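Local coordinates for cell surface protein (Faecalibacterium prausnitzii A2-165, PDB 4GT6), which is of unknown function but, as an extracellular protein built of BspA-type leucine-rich repeats, probably binds other proteins through this part of its longer chain, at residues S68-D73 with R91-D96; T76-N81 with S100-I105; S208-D213 with R237-R242; K314-P319 with E334-I339; I339-S344 with N360-S365. One frame throughout, in Å; residues are numbered along the deposited sequence. Where two conformers were deposited one is given.

In the fold
From the N terminus, contacts 1 and 2 come first, and their segments cross: 68-73 and 76-81 are followed by their partners 91-96 and 100-105. Each closes one coil of the solenoid, through residues 74-90 and 82-99, and they touch where I94 packs on S100. Contact 3 follows in series, its centre about 32 Å from that of contact 2; it closes a loop that includes the hairpin of strands 224-227 and 233-237. Contacts 4 and 5, toward the C terminus and also in series, close one coil each through 320-333 and 345-359. They share I339 and strand 338-341, the middle of a three-stranded parallel sheet, and a salt bridge from R338 to E363 ties them together.

Contact 1: S68-D73 with R91-D96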
# COMPACT_ATOMS: atom_id res chain seq x y z
N SER A 68 -17.02 19.79 -6.43
CA SER A 68 -15.82 20.36 -7.05
C SER A 68 -15.22 21.45 -6.20
O SER A 68 -15.91 22.10 -5.40
CB SER A 68 -16.17 20.94 -8.43
OG SER A 68 -17.01 22.08 -8.31
N VAL A 69 -13.90 21.62 -6.34
CA VAL A 69 -13.12 22.63 -5.64
C VAL A 69 -12.20 23.31 -6.64
O VAL A 69 -11.50 22.65 -7.41
CB VAL A 69 -12.31 21.98 -4.47
CG1 VAL A 69 -11.31 22.98 -3.88
CG2 VAL A 69 -13.23 21.43 -3.38
N GLN A 70 -12.20 24.63 -6.63
CA GLN A 70 -11.31 25.42 -7.44
C GLN A 70 -10.37 26.13 -6.50
O GLN A 70 -10.83 26.74 -5.52
CB GLN A 70 -12.10 26.40 -8.30
CG GLN A 70 -11.22 27.29 -9.11
CD GLN A 70 -12.05 28.32 -9.80
OE1 GLN A 70 -12.20 29.46 -9.33
NE2 GLN A 70 -12.60 27.94 -10.92
N ILE A 71 -9.06 26.04 -6.79
CA ILE A 71 -7.98 26.63 -5.99
C ILE A 71 -7.29 27.74 -6.80
O ILE A 71 -6.97 27.49 -7.96
CB ILE A 71 -6.98 25.49 -5.62
CG1 ILE A 71 -7.67 24.31 -4.87
CG2 ILE A 71 -5.75 26.01 -4.85
CD1 ILE A 71 -6.70 23.18 -4.31
N PRO A 72 -6.99 28.92 -6.22
CA PRO A 72 -6.25 29.91 -7.00
C PRO A 72 -4.76 29.56 -7.11
O PRO A 72 -4.23 28.78 -6.29
CB PRO A 72 -6.47 31.19 -6.20
CG PRO A 72 -6.61 30.73 -4.79
CD PRO A 72 -7.29 29.40 -4.85
N ASP A 73 -4.06 30.15 -8.09
CA ASP A 73 -2.62 29.85 -8.25
C ASP A 73 -1.76 30.54 -7.16
O ASP A 73 -0.55 30.36 -7.13
CB ASP A 73 -2.13 30.18 -9.67
CG ASP A 73 -1.96 31.64 -10.01
OD1 ASP A 73 -2.54 32.50 -9.31
OD2 ASP A 73 -1.24 31.93 -10.99
N ARG A 91 -13.42 16.74 -8.75
CA ARG A 91 -12.29 17.47 -9.32
C ARG A 91 -11.78 18.57 -8.42
O ARG A 91 -12.56 19.21 -7.70
CB ARG A 91 -12.69 18.07 -10.69
CG ARG A 91 -13.75 19.20 -10.65
CD ARG A 91 -14.42 19.49 -12.00
NE ARG A 91 -15.11 18.31 -12.51
CZ ARG A 91 -16.34 17.93 -12.18
NH1 ARG A 91 -17.08 18.68 -11.37
NH2 ARG A 91 -16.84 16.81 -12.66
N VAL A 92 -10.48 18.80 -8.49
CA VAL A 92 -9.79 19.86 -7.77
C VAL A 92 -9.04 20.58 -8.87
O VAL A 92 -8.09 20.00 -9.39
CB VAL A 92 -8.89 19.31 -6.63
CG1 VAL A 92 -8.14 20.46 -5.98
CG2 VAL A 92 -9.72 18.58 -5.59
N THR A 93 -9.49 21.78 -9.28
CA THR A 93 -8.86 22.48 -10.39
C THR A 93 -8.23 23.82 -9.99
O THR A 93 -8.44 24.30 -8.88
CB THR A 93 -9.89 22.74 -11.49
OG1 THR A 93 -10.94 23.56 -10.97
CG2 THR A 93 -10.42 21.45 -12.12
N ILE A 94 -7.48 24.43 -10.91
CA ILE A 94 -6.87 25.73 -10.65
C ILE A 94 -7.73 26.78 -11.30
O ILE A 94 -8.10 26.65 -12.46
CB ILE A 94 -5.38 25.82 -11.13
CG1 ILE A 94 -4.52 24.62 -10.61
CG2 ILE A 94 -4.75 27.17 -10.73
CD1 ILE A 94 -4.37 24.52 -9.06
N GLN A 95 -8.00 27.86 -10.56
CA GLN A 95 -8.78 28.99 -11.06
C GLN A 95 -8.20 29.49 -12.37
O GLN A 95 -6.98 29.61 -12.51
CB GLN A 95 -8.82 30.11 -10.01
CG GLN A 95 -9.75 31.28 -10.39
CD GLN A 95 -9.82 32.37 -9.34
OE1 GLN A 95 -9.54 32.15 -8.15
NE2 GLN A 95 -10.23 33.56 -9.74
N ASP A 96 -9.09 29.73 -13.36
CA ASP A 96 -8.77 30.26 -14.70
C ASP A 96 -7.85 29.32 -15.49
O ASP A 96 -7.21 29.76 -16.46
CB ASP A 96 -8.17 31.67 -14.59
CG ASP A 96 -9.11 32.67 -13.97
OD1 ASP A 96 -10.31 32.66 -14.32
OD2 ASP A 96 -8.65 33.48 -13.13
O HOH W 1 -11.90 25.90 -12.29
O HOH W 2 -5.50 30.89 -10.46
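I71 N donates to T93 O over 2.8 Å in a nearly straight bond (167° at the hydrogen), and the CA-H of Q70 makes a longer, weaker contact with the same oxygen. V69 O takes T93 N in return, and I71 O takes Q95 N at 2.8 Å from a donor well above the carbonyl plane. On one face of this ladder stand V69, I71, V92 and I94, beta-branched aliphatics that suit an extended backbone whose inner side is buried. The other face is polar. There Q70, with CG anti to its backbone N (chi1 177°), reaches across to Q95, and its OE1 rests against Q95 CG at 3.2 Å with the two amide planes only 20° apart. Q70 NE2 gives its hydrogen to a water 2.6 Å away that also bonds T93 OG1. A second water takes D73 N and donates to Q95 O, continuing the pairing past the last strand residues. On its other edge strand 68-71 pairs with strand 35-37, through backbone bonds from S68 and Q70 to I36. Such in-register parallel strands, one from each successive coil, are characteristic of a beta solenoid, here one of BspA-type leucine-rich repeats.

Contact 2: T76-N81 with S100-I105; sequences TEIGSN and SCVKKI. With EDO (1,2-ethanediol), chain M.
T76 O holds the tight end of this contact by accepting two successive backbone amides, K103 N at 2.7 Å and K104 N at 3.2 Å. The nearer donor stands well above the carbonyl plane, whereas K104 N is tilted only slightly from it. Two residues on, I78 N bonds K104 O at 2.9 Å, and the parallel pairing ends with I78 beside I105. Beneath the strands I78 CD1 touches both branches of V102, 4.1 Å from CG1, and I105 CG1 lies a little farther from the same methyl. I121 touches I78 and I105, so aliphatic residues suit this buried side. These short parallel strands, 77-78 and 104-105, are stacked coil upon coil in the BspA-type repeat solenoid, and strand 127-128 carries the stack onward. Ahead of strand 104-105, S100 OG accepts V102 N in an ST turn, and S100 N bonds a 1,2-ethanediol probably left from crystallisation. The solvent side is looser. Long charged chains suit this partly exposed face: E77 and K104 lie side by side, extended, yet E77 OE2 and K104 NZ stay 4.2 Å apart. A water bridges them instead, donating to E77 OE2 at 2.6 Å and accepting from K104 NZ at 2.7 Å.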
# COMPACT_ATOMS: atom_id res chain seq x y z
N THR A 76 0.19 27.63 -2.36
CA THR A 76 1.41 26.84 -2.50
C THR A 76 1.39 25.61 -1.56
O THR A 76 2.28 24.76 -1.63
CB THR A 76 2.65 27.72 -2.21
OG1 THR A 76 2.61 28.16 -0.85
CG2 THR A 76 2.76 28.92 -3.18
N GLU A 77 0.40 25.55 -0.66
CA GLU A 77 0.32 24.44 0.30
C GLU A 77 -1.10 24.05 0.58
O GLU A 77 -1.95 24.92 0.78
CB GLU A 77 1.00 24.85 1.63
CG GLU A 77 1.07 23.70 2.64
CD GLU A 77 1.95 23.91 3.86
OE1 GLU A 77 2.72 24.89 3.91
OE2 GLU A 77 1.86 23.06 4.77
N ILE A 78 -1.34 22.74 0.66
CA ILE A 78 -2.62 22.15 1.04
C ILE A 78 -2.34 21.45 2.36
O ILE A 78 -1.46 20.57 2.43
CB ILE A 78 -3.25 21.23 -0.04
CG1 ILE A 78 -3.59 22.05 -1.30
CG2 ILE A 78 -4.56 20.59 0.54
CD1 ILE A 78 -3.92 21.22 -2.52
N GLY A 79 -3.05 21.86 3.40
CA GLY A 79 -2.86 21.32 4.74
C GLY A 79 -3.27 19.87 4.91
O GLY A 79 -3.92 19.29 4.03
N SER A 80 -2.89 19.29 6.05
CA SER A 80 -3.24 17.90 6.33
C SER A 80 -4.76 17.75 6.46
O SER A 80 -5.44 18.67 6.96
CB SER A 80 -2.55 17.41 7.60
OG SER A 80 -2.96 18.14 8.73
N ASN A 81 -5.29 16.62 5.96
CA ASN A 81 -6.72 16.28 6.03
C ASN A 81 -7.61 17.41 5.48
O ASN A 81 -8.78 17.48 5.87
CB ASN A 81 -7.11 15.97 7.51
CG ASN A 81 -6.39 14.74 8.06
OD1 ASN A 81 -5.21 14.78 8.39
ND2 ASN A 81 -7.09 13.61 8.09
N SER A 100 -0.78 25.04 -11.72
CA SER A 100 -0.78 24.89 -10.26
C SER A 100 0.52 25.43 -9.65
O SER A 100 1.59 25.24 -10.25
CB SER A 100 -0.93 23.41 -9.89
OG SER A 100 -0.87 23.27 -8.48
N CYS A 101 0.44 26.10 -8.48
CA CYS A 101 1.62 26.56 -7.74
C CYS A 101 1.74 25.80 -6.42
O CYS A 101 2.57 26.13 -5.56
CB CYS A 101 1.59 28.07 -7.53
SG CYS A 101 1.86 29.00 -9.07
N VAL A 102 0.93 24.72 -6.27
CA VAL A 102 0.97 23.88 -5.07
C VAL A 102 2.32 23.16 -4.98
O VAL A 102 2.70 22.44 -5.92
CB VAL A 102 -0.19 22.85 -5.03
CG1 VAL A 102 -0.05 21.93 -3.82
CG2 VAL A 102 -1.56 23.55 -5.03
N LYS A 103 3.05 23.38 -3.88
CA LYS A 103 4.35 22.75 -3.66
C LYS A 103 4.28 21.65 -2.63
O LYS A 103 5.09 20.74 -2.67
CB LYS A 103 5.37 23.80 -3.18
CG LYS A 103 5.67 24.91 -4.20
CD LYS A 103 5.97 24.40 -5.61
CE LYS A 103 7.39 23.96 -5.80
NZ LYS A 103 7.67 23.61 -7.23
N LYS A 104 3.36 21.77 -1.67
CA LYS A 104 3.29 20.82 -0.55
C LYS A 104 1.86 20.36 -0.32
O LYS A 104 0.96 21.20 -0.31
CB LYS A 104 3.84 21.50 0.71
CG LYS A 104 3.82 20.62 1.96
CD LYS A 104 4.59 21.27 3.11
CE LYS A 104 4.60 20.37 4.33
NZ LYS A 104 5.40 20.93 5.45
N ILE A 105 1.66 19.04 -0.16
CA ILE A 105 0.34 18.47 0.14
C ILE A 105 0.50 17.68 1.45
O ILE A 105 1.39 16.82 1.54
CB ILE A 105 -0.22 17.61 -1.04
CG1 ILE A 105 -0.47 18.48 -2.31
CG2 ILE A 105 -1.54 16.88 -0.63
CD1 ILE A 105 -0.79 17.68 -3.56
C1 EDO M . -3.83 23.35 -13.74
O1 EDO M . -4.61 24.10 -14.66
C2 EDO M . -2.43 22.97 -14.30
O2 EDO M . -1.55 22.56 -13.25
O HOH W 3 3.83 22.91 6.45

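Contact 3: S208-D213 with R237-R242; sequences STITSD and RYPSQR
P239 meets S208 and I210 across the contact and also covers a flat neighbour: its CD lies 3.7 Å above one face of the Y238 ring, offset toward the rim. The other flat group is the R237 guanidinium, which meets Y238 O at its edge, in plane. NE at 2.9 Å and NH2 at 3.1 Å grip that single oxygen side-on, and a salt bridge from NH1 to D262 further fixes the group. Against this rigid corner, P239 CB presses on S208 O at 3.4 Å. CD1 of I210 is anti to CA (chi2 170°), which places it 4.0 Å from P239 CD and 3.3 Å from R237 O. L224 of the hairpin strand 224-227 touches both I210 and R237. The fixed phi of proline stiffens the entry to the type I turn P239-R242, which R242 N closes by bonding P239 O at 3.1 Å. I210 N and S208 O are both met by the N222 side-chain amide. The loop after strand 233-237 therefore rests on the neighbouring coil by van der Waals contact, at S208 and I210, while polar groups such as Q241 NE2 and S208 O bond residues outside the two segments.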
# COMPACT_ATOMS: atom_id res chain seq x y z
N SER A 208 1.54 -7.24 -14.10
CA SER A 208 2.11 -8.28 -14.95
C SER A 208 3.60 -8.07 -15.20
O SER A 208 4.32 -9.06 -15.36
CB SER A 208 1.37 -8.39 -16.28
OG SER A 208 1.42 -7.19 -17.03
N THR A 209 4.07 -6.81 -15.26
CA THR A 209 5.49 -6.54 -15.53
C THR A 209 6.10 -5.60 -14.51
O THR A 209 5.44 -4.72 -13.97
CB THR A 209 5.70 -6.01 -16.96
OG1 THR A 209 4.79 -4.93 -17.19
CG2 THR A 209 5.52 -7.08 -18.03
N ILE A 210 7.39 -5.83 -14.23
CA ILE A 210 8.20 -5.07 -13.29
C ILE A 210 9.52 -4.76 -13.94
O ILE A 210 10.19 -5.68 -14.43
CB ILE A 210 8.41 -5.88 -11.96
CG1 ILE A 210 7.07 -6.28 -11.29
CG2 ILE A 210 9.34 -5.10 -10.99
CD1 ILE A 210 7.21 -7.27 -10.15
N THR A 211 9.90 -3.49 -13.97
CA THR A 211 11.21 -3.08 -14.48
C THR A 211 11.87 -2.23 -13.41
O THR A 211 11.18 -1.66 -12.55
CB THR A 211 11.14 -2.34 -15.84
OG1 THR A 211 10.35 -1.15 -15.71
CG2 THR A 211 10.62 -3.23 -16.98
N SER A 212 13.20 -2.16 -13.43
CA SER A 212 13.89 -1.38 -12.41
C SER A 212 15.26 -0.94 -12.88
O SER A 212 15.96 -1.71 -13.52
CB SER A 212 14.04 -2.20 -11.12
OG SER A 212 14.83 -1.48 -10.18
N ASP A 213 15.66 0.29 -12.51
CA ASP A 213 17.00 0.82 -12.76
C ASP A 213 17.78 0.89 -11.45
O ASP A 213 18.90 1.37 -11.43
CB ASP A 213 16.92 2.22 -13.39
CG ASP A 213 16.30 2.26 -14.77
OD1 ASP A 213 16.44 1.28 -15.51
OD2 ASP A 213 15.66 3.26 -15.09
N ARG A 237 8.22 -8.78 -4.70
CA ARG A 237 7.00 -8.75 -5.51
C ARG A 237 7.11 -9.62 -6.76
O ARG A 237 7.89 -9.33 -7.68
CB ARG A 237 6.64 -7.29 -5.91
CG ARG A 237 5.36 -7.14 -6.73
CD ARG A 237 4.09 -7.33 -5.88
NE ARG A 237 3.60 -8.72 -5.93
CZ ARG A 237 2.52 -9.15 -5.28
NH1 ARG A 237 1.86 -8.34 -4.46
NH2 ARG A 237 2.09 -10.39 -5.46
N TYR A 238 6.31 -10.69 -6.78
CA TYR A 238 6.12 -11.54 -7.94
C TYR A 238 4.85 -11.02 -8.63
O TYR A 238 3.85 -10.84 -7.93
CB TYR A 238 6.01 -13.01 -7.53
CG TYR A 238 5.86 -13.95 -8.71
CD1 TYR A 238 4.61 -14.24 -9.25
CD2 TYR A 238 6.97 -14.59 -9.26
CE1 TYR A 238 4.47 -15.11 -10.33
CE2 TYR A 238 6.84 -15.48 -10.32
CZ TYR A 238 5.59 -15.74 -10.85
OH TYR A 238 5.47 -16.60 -11.91
N PRO A 239 4.84 -10.76 -9.95
CA PRO A 239 3.64 -10.14 -10.57
C PRO A 239 2.45 -11.09 -10.58
O PRO A 239 2.58 -12.20 -11.08
CB PRO A 239 4.10 -9.74 -11.99
CG PRO A 239 5.46 -10.29 -12.17
CD PRO A 239 5.94 -10.95 -10.92
N SER A 240 1.33 -10.69 -9.95
CA SER A 240 0.16 -11.56 -9.80
C SER A 240 -0.43 -12.06 -11.12
O SER A 240 -1.01 -13.14 -11.14
CB SER A 240 -0.93 -10.84 -9.01
OG SER A 240 -0.53 -10.68 -7.66
N GLN A 241 -0.28 -11.29 -12.20
CA GLN A 241 -0.82 -11.68 -13.50
C GLN A 241 0.20 -12.42 -14.38
O GLN A 241 -0.12 -12.78 -15.52
CB GLN A 241 -1.41 -10.45 -14.23
CG GLN A 241 -2.68 -9.93 -13.55
CD GLN A 241 -3.81 -10.94 -13.59
OE1 GLN A 241 -4.05 -11.61 -14.59
NE2 GLN A 241 -4.53 -11.06 -12.51
N ARG A 242 1.39 -12.73 -13.84
CA ARG A 242 2.40 -13.51 -14.59
C ARG A 242 1.81 -14.90 -14.89
O ARG A 242 1.37 -15.61 -13.98
CB ARG A 242 3.70 -13.60 -13.80
CG ARG A 242 4.78 -14.30 -14.54
CD ARG A 242 6.10 -13.98 -13.91
NE ARG A 242 7.15 -14.82 -14.48
CZ ARG A 242 8.43 -14.62 -14.24
NH1 ARG A 242 8.82 -13.65 -13.43
NH2 ARG A 242 9.34 -15.40 -14.81

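Contact 4: K314-P319 with E334-I339; sequences KSIDIP and EQLERI
R338 reaches past S315 to D317, its aliphatic chain extended from CG to NE, with CG anti to the backbone N (chi1 -175°). CB and CG pass S315 OG without close contact, and CD comes nearer, 3.5 Å from the same oxygen. NE turns to another partner, making a salt bridge with E363 on the next strand. At the tip NH1 serves two acceptors, S315 OG at 2.7 Å and D317 OD1 at 3.0 Å, while NH2 meets D317 OD2 at 2.7 Å on its syn side. The grip on the aspartate is thus end-on, although the carboxylate and guanidinium planes are 44° apart. Arginine suits this outer face because one planar group can collect acceptors from strands on both sides of its own. The strands are adjacent parallel members of the three-stranded sheet 315-317, 338-341 and 361-364, formed by successive coils of the BspA-type repeat solenoid. Where the pairing begins, K314 O accepts both E337 N at 2.8 Å and R338 N at 3.2 Å. Isoleucines fill the inner face: I316 and I339 lie side by side, and I316 CG2 sits only 3.5 Å from I339 CD1, a tight fit. L336 CD1 closes on I316 CG2 from the loop before strand 338-341, and I318 CG1 packs on the same I339 methyl. F295 and F330 also touch I316.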
# COMPACT_ATOMS: atom_id res chain seq x y z
N LYS A 314 -4.22 -29.37 -2.65
CA LYS A 314 -4.83 -30.66 -2.25
C LYS A 314 -4.01 -31.43 -1.22
O LYS A 314 -4.57 -32.15 -0.39
CB LYS A 314 -5.03 -31.56 -3.48
CG LYS A 314 -6.30 -31.26 -4.28
CD LYS A 314 -6.54 -32.30 -5.38
CE LYS A 314 -7.15 -33.59 -4.88
NZ LYS A 314 -7.22 -34.63 -5.94
N SER A 315 -2.68 -31.36 -1.33
CA SER A 315 -1.74 -32.07 -0.48
C SER A 315 -0.54 -31.19 -0.21
O SER A 315 -0.11 -30.45 -1.10
CB SER A 315 -1.30 -33.37 -1.17
OG SER A 315 -0.38 -34.11 -0.38
N ILE A 316 -0.03 -31.22 1.02
CA ILE A 316 1.15 -30.42 1.38
C ILE A 316 1.95 -31.17 2.45
O ILE A 316 1.38 -31.77 3.36
CB ILE A 316 0.79 -28.95 1.78
CG1 ILE A 316 2.05 -28.05 1.89
CG2 ILE A 316 -0.10 -28.86 3.02
CD1 ILE A 316 1.81 -26.59 1.73
N ASP A 317 3.28 -31.15 2.30
CA ASP A 317 4.21 -31.78 3.23
C ASP A 317 4.99 -30.69 3.94
O ASP A 317 5.77 -29.98 3.30
CB ASP A 317 5.15 -32.74 2.48
CG ASP A 317 4.42 -33.97 1.96
OD1 ASP A 317 3.81 -33.89 0.88
OD2 ASP A 317 4.40 -34.98 2.68
N ILE A 318 4.71 -30.49 5.23
CA ILE A 318 5.37 -29.45 6.02
C ILE A 318 6.77 -29.99 6.38
O ILE A 318 6.86 -31.11 6.90
CB ILE A 318 4.53 -29.05 7.26
CG1 ILE A 318 3.10 -28.54 6.91
CG2 ILE A 318 5.27 -28.10 8.19
CD1 ILE A 318 2.97 -27.57 5.77
N PRO A 319 7.87 -29.25 6.06
CA PRO A 319 9.21 -29.81 6.30
C PRO A 319 9.57 -29.95 7.78
O PRO A 319 9.15 -29.14 8.60
CB PRO A 319 10.15 -28.80 5.61
CG PRO A 319 9.40 -27.53 5.59
CD PRO A 319 7.94 -27.92 5.43
N GLU A 334 -10.13 -24.95 0.94
CA GLU A 334 -11.32 -25.80 0.77
C GLU A 334 -11.06 -27.16 0.09
O GLU A 334 -11.90 -28.05 0.22
CB GLU A 334 -12.42 -25.03 -0.01
CG GLU A 334 -11.98 -24.46 -1.36
CD GLU A 334 -12.95 -23.55 -2.07
OE1 GLU A 334 -13.32 -22.49 -1.51
OE2 GLU A 334 -13.28 -23.85 -3.24
N GLN A 335 -9.93 -27.32 -0.63
CA GLN A 335 -9.62 -28.56 -1.35
C GLN A 335 -8.48 -29.34 -0.68
O GLN A 335 -8.13 -30.44 -1.14
CB GLN A 335 -9.27 -28.27 -2.82
CG GLN A 335 -10.49 -28.04 -3.72
CD GLN A 335 -10.09 -27.78 -5.16
OE1 GLN A 335 -9.38 -28.57 -5.80
NE2 GLN A 335 -10.51 -26.64 -5.69
N LEU A 336 -7.91 -28.81 0.41
CA LEU A 336 -6.81 -29.46 1.13
C LEU A 336 -7.31 -30.74 1.79
O LEU A 336 -8.17 -30.67 2.67
CB LEU A 336 -6.19 -28.49 2.15
CG LEU A 336 -4.98 -28.98 2.95
CD1 LEU A 336 -3.76 -29.26 2.02
CD2 LEU A 336 -4.59 -27.94 4.00
N GLU A 337 -6.81 -31.91 1.33
CA GLU A 337 -7.22 -33.24 1.83
C GLU A 337 -6.19 -33.86 2.74
O GLU A 337 -6.55 -34.58 3.67
CB GLU A 337 -7.44 -34.23 0.66
CG GLU A 337 -8.53 -33.87 -0.33
CD GLU A 337 -8.54 -34.68 -1.62
OE1 GLU A 337 -7.58 -35.46 -1.86
OE2 GLU A 337 -9.50 -34.53 -2.40
N ARG A 338 -4.90 -33.64 2.43
CA ARG A 338 -3.79 -34.26 3.12
C ARG A 338 -2.75 -33.25 3.56
O ARG A 338 -2.35 -32.38 2.78
CB ARG A 338 -3.13 -35.30 2.19
CG ARG A 338 -2.01 -36.12 2.83
CD ARG A 338 -1.14 -36.77 1.77
NE ARG A 338 0.16 -37.14 2.30
CZ ARG A 338 1.27 -36.43 2.15
NH1 ARG A 338 1.26 -35.32 1.41
NH2 ARG A 338 2.41 -36.84 2.69
N ILE A 339 -2.29 -33.39 4.80
CA ILE A 339 -1.20 -32.56 5.30
C ILE A 339 -0.28 -33.42 6.16
O ILE A 339 -0.75 -34.14 7.04
CB ILE A 339 -1.65 -31.25 6.03
CG1 ILE A 339 -0.40 -30.41 6.46
CG2 ILE A 339 -2.60 -31.54 7.21
CD1 ILE A 339 -0.58 -28.95 6.46

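Contact 5: I339-S344 with N360-S365; sequences IAIPSS and NNIEYS
I362 fits the notch between I339 and I341, at the last rung of the leucine-rich repeat solenoid's parallel sheet. Its CG1 lies 3.9 Å from I339 CG2, and its CG2 rests at the same distance against I341 CD1, all three side chains pointing the same way. A branched isoleucine suits position 362 because it offers two arms, one to each of these neighbours. W371 of helix 368-372 touches I341 and I362 and meets the Y364 ring edge-to-face, partly covering this end of the sheet. On the opposite face A340 is a shallow spot: its single methyl leaves E363 CB to pack on the strand backbone. Backbone bonds hold the register, among them I341 N to E363 O at 2.8 Å, and they slacken to a weak one from S365 N to I341 O. The ring of Y364 is the large bump, leaning over the I341 carbonyl and the P342-S343 backbone. CG is anti to the backbone N (chi1 179°), and the ring beyond it crosses I341 obliquely, CD1 lying 3.4 Å from I341 O and 4.0 Å from I341 CG2. CE1 then passes P342 O and S343 CA. Beyond it, in the ring plane, a water accepts from Y364 OH at 2.6 Å and donates to S343 O at 2.7 Å.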
# COMPACT_ATOMS: atom_id res chain seq x y z
N ILE A 339 -2.29 -33.39 4.80
CA ILE A 339 -1.20 -32.56 5.30
C ILE A 339 -0.28 -33.42 6.16
O ILE A 339 -0.75 -34.14 7.04
CB ILE A 339 -1.65 -31.25 6.03
CG1 ILE A 339 -0.40 -30.41 6.46
CG2 ILE A 339 -2.60 -31.54 7.21
CD1 ILE A 339 -0.58 -28.95 6.46
N ALA A 340 1.02 -33.38 5.87
CA ALA A 340 2.02 -34.09 6.68
C ALA A 340 2.63 -33.07 7.64
O ALA A 340 3.14 -32.04 7.21
CB ALA A 340 3.08 -34.73 5.80
N ILE A 341 2.48 -33.31 8.95
CA ILE A 341 2.98 -32.41 10.00
C ILE A 341 4.14 -33.10 10.76
O ILE A 341 3.93 -34.17 11.35
CB ILE A 341 1.82 -31.99 10.95
CG1 ILE A 341 0.74 -31.17 10.16
CG2 ILE A 341 2.38 -31.20 12.16
CD1 ILE A 341 -0.56 -30.91 10.88
N PRO A 342 5.35 -32.50 10.77
CA PRO A 342 6.46 -33.11 11.51
C PRO A 342 6.30 -32.91 13.02
O PRO A 342 5.62 -31.96 13.45
CB PRO A 342 7.69 -32.37 10.96
CG PRO A 342 7.18 -31.01 10.62
CD PRO A 342 5.76 -31.22 10.13
N SER A 343 6.97 -33.75 13.82
CA SER A 343 6.87 -33.68 15.28
C SER A 343 7.56 -32.43 15.85
O SER A 343 7.32 -32.08 17.01
CB SER A 343 7.43 -34.95 15.93
OG SER A 343 8.79 -35.13 15.58
N SER A 344 8.36 -31.70 15.02
CA SER A 344 8.97 -30.44 15.45
C SER A 344 7.89 -29.33 15.64
O SER A 344 8.16 -28.35 16.35
CB SER A 344 10.03 -29.98 14.44
OG SER A 344 9.46 -29.77 13.16
N ASN A 360 -9.16 -34.57 5.56
CA ASN A 360 -9.50 -35.87 6.15
C ASN A 360 -8.26 -36.73 6.44
O ASN A 360 -8.40 -37.82 7.00
CB ASN A 360 -10.47 -36.64 5.23
CG ASN A 360 -10.00 -36.89 3.81
OD1 ASN A 360 -8.81 -37.02 3.52
ND2 ASN A 360 -10.96 -37.01 2.89
N ASN A 361 -7.05 -36.26 6.08
CA ASN A 361 -5.85 -37.05 6.29
C ASN A 361 -4.71 -36.19 6.85
O ASN A 361 -4.01 -35.51 6.10
CB ASN A 361 -5.43 -37.73 4.97
CG ASN A 361 -4.22 -38.65 5.05
OD1 ASN A 361 -3.77 -39.07 6.12
ND2 ASN A 361 -3.69 -39.00 3.89
N ILE A 362 -4.51 -36.26 8.17
CA ILE A 362 -3.42 -35.56 8.84
C ILE A 362 -2.36 -36.62 9.17
O ILE A 362 -2.60 -37.49 10.00
CB ILE A 362 -3.89 -34.74 10.08
CG1 ILE A 362 -4.87 -33.61 9.67
CG2 ILE A 362 -2.69 -34.17 10.87
CD1 ILE A 362 -5.72 -33.01 10.82
N GLU A 363 -1.21 -36.57 8.46
CA GLU A 363 -0.08 -37.49 8.67
C GLU A 363 0.88 -36.85 9.66
O GLU A 363 1.67 -35.98 9.28
CB GLU A 363 0.65 -37.82 7.36
CG GLU A 363 -0.17 -38.54 6.30
CD GLU A 363 0.59 -38.90 5.04
OE1 GLU A 363 1.83 -38.71 5.01
OE2 GLU A 363 -0.05 -39.40 4.09
N TYR A 364 0.81 -37.25 10.93
CA TYR A 364 1.67 -36.72 11.99
C TYR A 364 2.72 -37.76 12.34
O TYR A 364 2.38 -38.90 12.66
CB TYR A 364 0.82 -36.31 13.19
CG TYR A 364 1.60 -35.76 14.37
CD1 TYR A 364 2.28 -34.55 14.27
CD2 TYR A 364 1.60 -36.42 15.59
CE1 TYR A 364 2.96 -34.01 15.37
CE2 TYR A 364 2.25 -35.88 16.70
CZ TYR A 364 2.96 -34.70 16.57
OH TYR A 364 3.59 -34.20 17.68
N SER A 365 4.00 -37.37 12.25
CA SER A 365 5.13 -38.27 12.48
C SER A 365 5.41 -38.56 13.97
O SER A 365 6.24 -39.42 14.26
CB SER A 365 6.38 -37.73 11.80
OG SER A 365 6.63 -36.40 12.21
O HOH W 4 8.95 -35.61 12.32
O HOH W 5 4.73 -31.87 17.89